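Local coordinates for protein flagellin (Burkholderia pseudomallei, PDB 4CFI) that probably polymerises into the filament of the bacterial flagellum, the helical propeller of motility, and carries epitopes open to immune recognition, at residues A[113-119]-A[134-140]. Residues are numbered along the deposited sequence; the frame is centred on the assembly and turned at random.
Sequences GTIKVAI and ETTQINV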
loop_
_atom_site.group_PDB
_atom_site.type_symbol
_atom_site.label_atom_id
_atom_site.label_comp_id
_atom_site.label_asym_id
_atom_site.label_seq_id
_atom_site.Cartn_x
_atom_site.Cartn_y
_atom_site.Cartn_z
ATOM N N GLY A 113 -1.254 12.365 3.448
ATOM C CA GLY A 113 -2.104 13.547 3.310
ATOM C C GLY A 113 -1.541 14.690 4.121
ATOM O O GLY A 113 -0.657 14.483 4.948
ATOM N N THR A 114 -2.073 15.883 3.868
ATOM C CA THR A 114 -1.689 17.094 4.549
ATOM C C THR A 114 -2.951 17.753 5.109
ATOM O O THR A 114 -3.944 17.935 4.398
ATOM C CB THR A 114 -0.985 18.038 3.563
ATOM O OG1 THR A 114 0.190 17.389 3.079
ATOM C CG2 THR A 114 -0.620 19.369 4.212
ATOM N N ILE A 115 -2.886 18.103 6.388
ATOM C CA ILE A 115 -4.023 18.655 7.140
ATOM C C ILE A 115 -3.735 20.119 7.452
ATOM O O ILE A 115 -2.669 20.443 7.995
ATOM C CB ILE A 115 -4.255 17.909 8.484
ATOM C CG1 ILE A 115 -4.301 16.386 8.266
ATOM C CG2 ILE A 115 -5.481 18.445 9.202
ATOM C CD1 ILE A 115 -4.156 15.591 9.546
ATOM N N LYS A 116 -4.670 21.015 7.116
ATOM C CA LYS A 116 -4.546 22.424 7.510
ATOM C C LYS A 116 -4.966 22.579 8.969
ATOM O O LYS A 116 -6.043 22.147 9.351
ATOM C CB LYS A 116 -5.390 23.337 6.596
ATOM C CG LYS A 116 -5.342 24.808 6.997
ATOM C CD LYS A 116 -6.288 25.679 6.189
ATOM C CE LYS A 116 -6.149 27.140 6.573
ATOM N NZ LYS A 116 -7.046 28.018 5.775
ATOM N N VAL A 117 -4.109 23.210 9.762
ATOM C CA VAL A 117 -4.268 23.346 11.209
ATOM C C VAL A 117 -3.877 24.764 11.637
ATOM O O VAL A 117 -3.451 25.574 10.820
ATOM C CB VAL A 117 -3.403 22.319 11.988
ATOM C CG1 VAL A 117 -3.803 20.906 11.607
ATOM C CG2 VAL A 117 -1.910 22.558 11.788
ATOM N N ALA A 118 -4.038 25.053 12.925
ATOM C CA ALA A 118 -3.661 26.349 13.498
ATOM C C ALA A 118 -3.240 26.135 14.943
ATOM O O ALA A 118 -4.071 26.199 15.856
ATOM C CB ALA A 118 -4.808 27.358 13.406
ATOM N N ILE A 119 -1.959 25.823 15.146
ATOM C CA ILE A 119 -1.432 25.452 16.449
ATOM C C ILE A 119 -0.097 26.121 16.722
ATOM O O ILE A 119 0.600 26.553 15.793
ATOM C CB ILE A 119 -1.295 23.910 16.615
ATOM C CG1 ILE A 119 -0.277 23.335 15.632
ATOM C CG2 ILE A 119 -2.662 23.229 16.507
ATOM C CD1 ILE A 119 -0.116 21.823 15.679
ATOM N N GLU A 134 3.655 29.794 14.239
ATOM C CA GLU A 134 2.418 29.013 14.067
ATOM C C GLU A 134 2.664 27.862 13.082
ATOM O O GLU A 134 3.265 28.049 12.011
ATOM C CB GLU A 134 1.276 29.892 13.550
ATOM C CG GLU A 134 -0.080 29.199 13.495
ATOM C CD GLU A 134 -1.216 30.059 12.952
ATOM O OE1 GLU A 134 -0.945 31.220 12.587
ATOM O OE2 GLU A 134 -2.384 29.567 12.908
ATOM N N THR A 135 2.219 26.672 13.470
ATOM C CA THR A 135 2.124 25.555 12.549
ATOM C C THR A 135 0.777 25.620 11.850
ATOM O O THR A 135 -0.263 25.650 12.513
ATOM C CB THR A 135 2.282 24.217 13.289
ATOM O OG1 THR A 135 3.588 24.165 13.890
ATOM C CG2 THR A 135 2.091 23.031 12.371
ATOM N N THR A 136 0.804 25.632 10.526
ATOM C CA THR A 136 -0.375 25.839 9.692
ATOM C C THR A 136 -0.741 24.620 8.829
ATOM O O THR A 136 -1.857 24.559 8.294
ATOM C CB THR A 136 -0.224 27.063 8.784
ATOM O OG1 THR A 136 0.935 26.869 7.966
ATOM C CG2 THR A 136 -0.064 28.354 9.628
ATOM N N GLN A 137 0.167 23.651 8.685
ATOM C CA GLN A 137 -0.136 22.374 8.022
ATOM C C GLN A 137 0.620 21.277 8.729
ATOM O O GLN A 137 1.708 21.519 9.253
ATOM C CB GLN A 137 0.288 22.366 6.534
ATOM C CG GLN A 137 -0.247 23.536 5.729
ATOM C CD GLN A 137 0.190 23.551 4.291
ATOM O OE1 GLN A 137 0.943 22.707 3.850
ATOM N NE2 GLN A 137 -0.275 24.547 3.557
ATOM N N ILE A 138 0.057 20.065 8.703
ATOM C CA ILE A 138 0.769 18.876 9.148
ATOM C C ILE A 138 0.712 17.841 8.036
ATOM O O ILE A 138 -0.366 17.445 7.591
ATOM C CB ILE A 138 0.183 18.286 10.448
ATOM C CG1 ILE A 138 0.250 19.333 11.567
ATOM C CG2 ILE A 138 0.914 16.993 10.821
ATOM C CD1 ILE A 138 -0.539 18.919 12.809
ATOM N N ASN A 139 1.881 17.389 7.602
ATOM C CA ASN A 139 2.017 16.284 6.666
ATOM C C ASN A 139 2.136 14.999 7.452
ATOM O O ASN A 139 2.959 14.905 8.353
ATOM C CB ASN A 139 3.257 16.474 5.817
ATOM C CG ASN A 139 3.275 17.838 5.153
ATOM O OD1 ASN A 139 2.409 18.167 4.332
ATOM N ND2 ASN A 139 4.256 18.645 5.510
ATOM N N VAL A 140 1.300 14.020 7.112
ATOM C CA VAL A 140 1.272 12.721 7.786
ATOM C C VAL A 140 1.957 11.698 6.877
ATOM O O VAL A 140 1.527 11.477 5.742
ATOM C CB VAL A 140 -0.175 12.304 8.091
ATOM C CG1 VAL A 140 -0.214 10.964 8.835
ATOM C CG2 VAL A 140 -0.884 13.382 8.897
HETATM O O HOH W 1 -3.302 28.361 10.547
#
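Gly113 hands its carbonyl O to the N-H of Val140; residues 113-119 are part of strand 111-119, which runs antiparallel to 135-142 within a three-stranded sheet of the flagellin D2 region. Next comes Thr114, lying side by side with Asn139: its OG1 donates to Asn139 OD1 at 2.7 Å, in the carbonyl plane and on a lone pair. The Asn139 amide is held at its other end too, ND2 bonding to Thr151 on the third strand, which fixes the rotation of the amide. Ile115 and Ile138 form a hydrogen-bonded pair, N to O in both directions, while Ile115 CD1 reaches Val140 CG2 at 4.0 Å, where both side chains also touch helix 197-213. Lys116, its CG anti to the backbone N (chi1 178°) and the rest extended, leaves the strand pair to meet Asp199 in a salt bridge.

Between Lys116 and Ile119 the register slips by one residue, a beta bulge. Val117 N still bonds to Thr136 O at 3.0 Å, but from well above the carbonyl plane, and a water donates to Val117 O and to Glu134 OE2, 2.8 Å from each. Val117 CG2 packs on Ile138 CG1 at 3.9 Å, the two side chains crossing at about a right angle. Beyond Ala118, whose CB meets Glu134 OE2, Ile119 regains regular pairing with Thr135. Ile119 CG1 sits between its backbone N and carbonyl carbon (chi1 64°), which lays it against Thr135 CB at 3.6 Å, and CD1 continues to Ile138 CD1.

The two faces thus differ in chemistry: Thr114, Lys116, Gln137 and Asn139 make one polar, whereas Ile115, Ile119, Ile138 and Val140 turn the other into a mainly apolar surface packed against helices 160-167 and 197-213. At the bulge Val117 O faces another acceptor, Thr136 O, so the water, not a strand N-H, is its partner across the contact and links it to the Glu134 carboxylate.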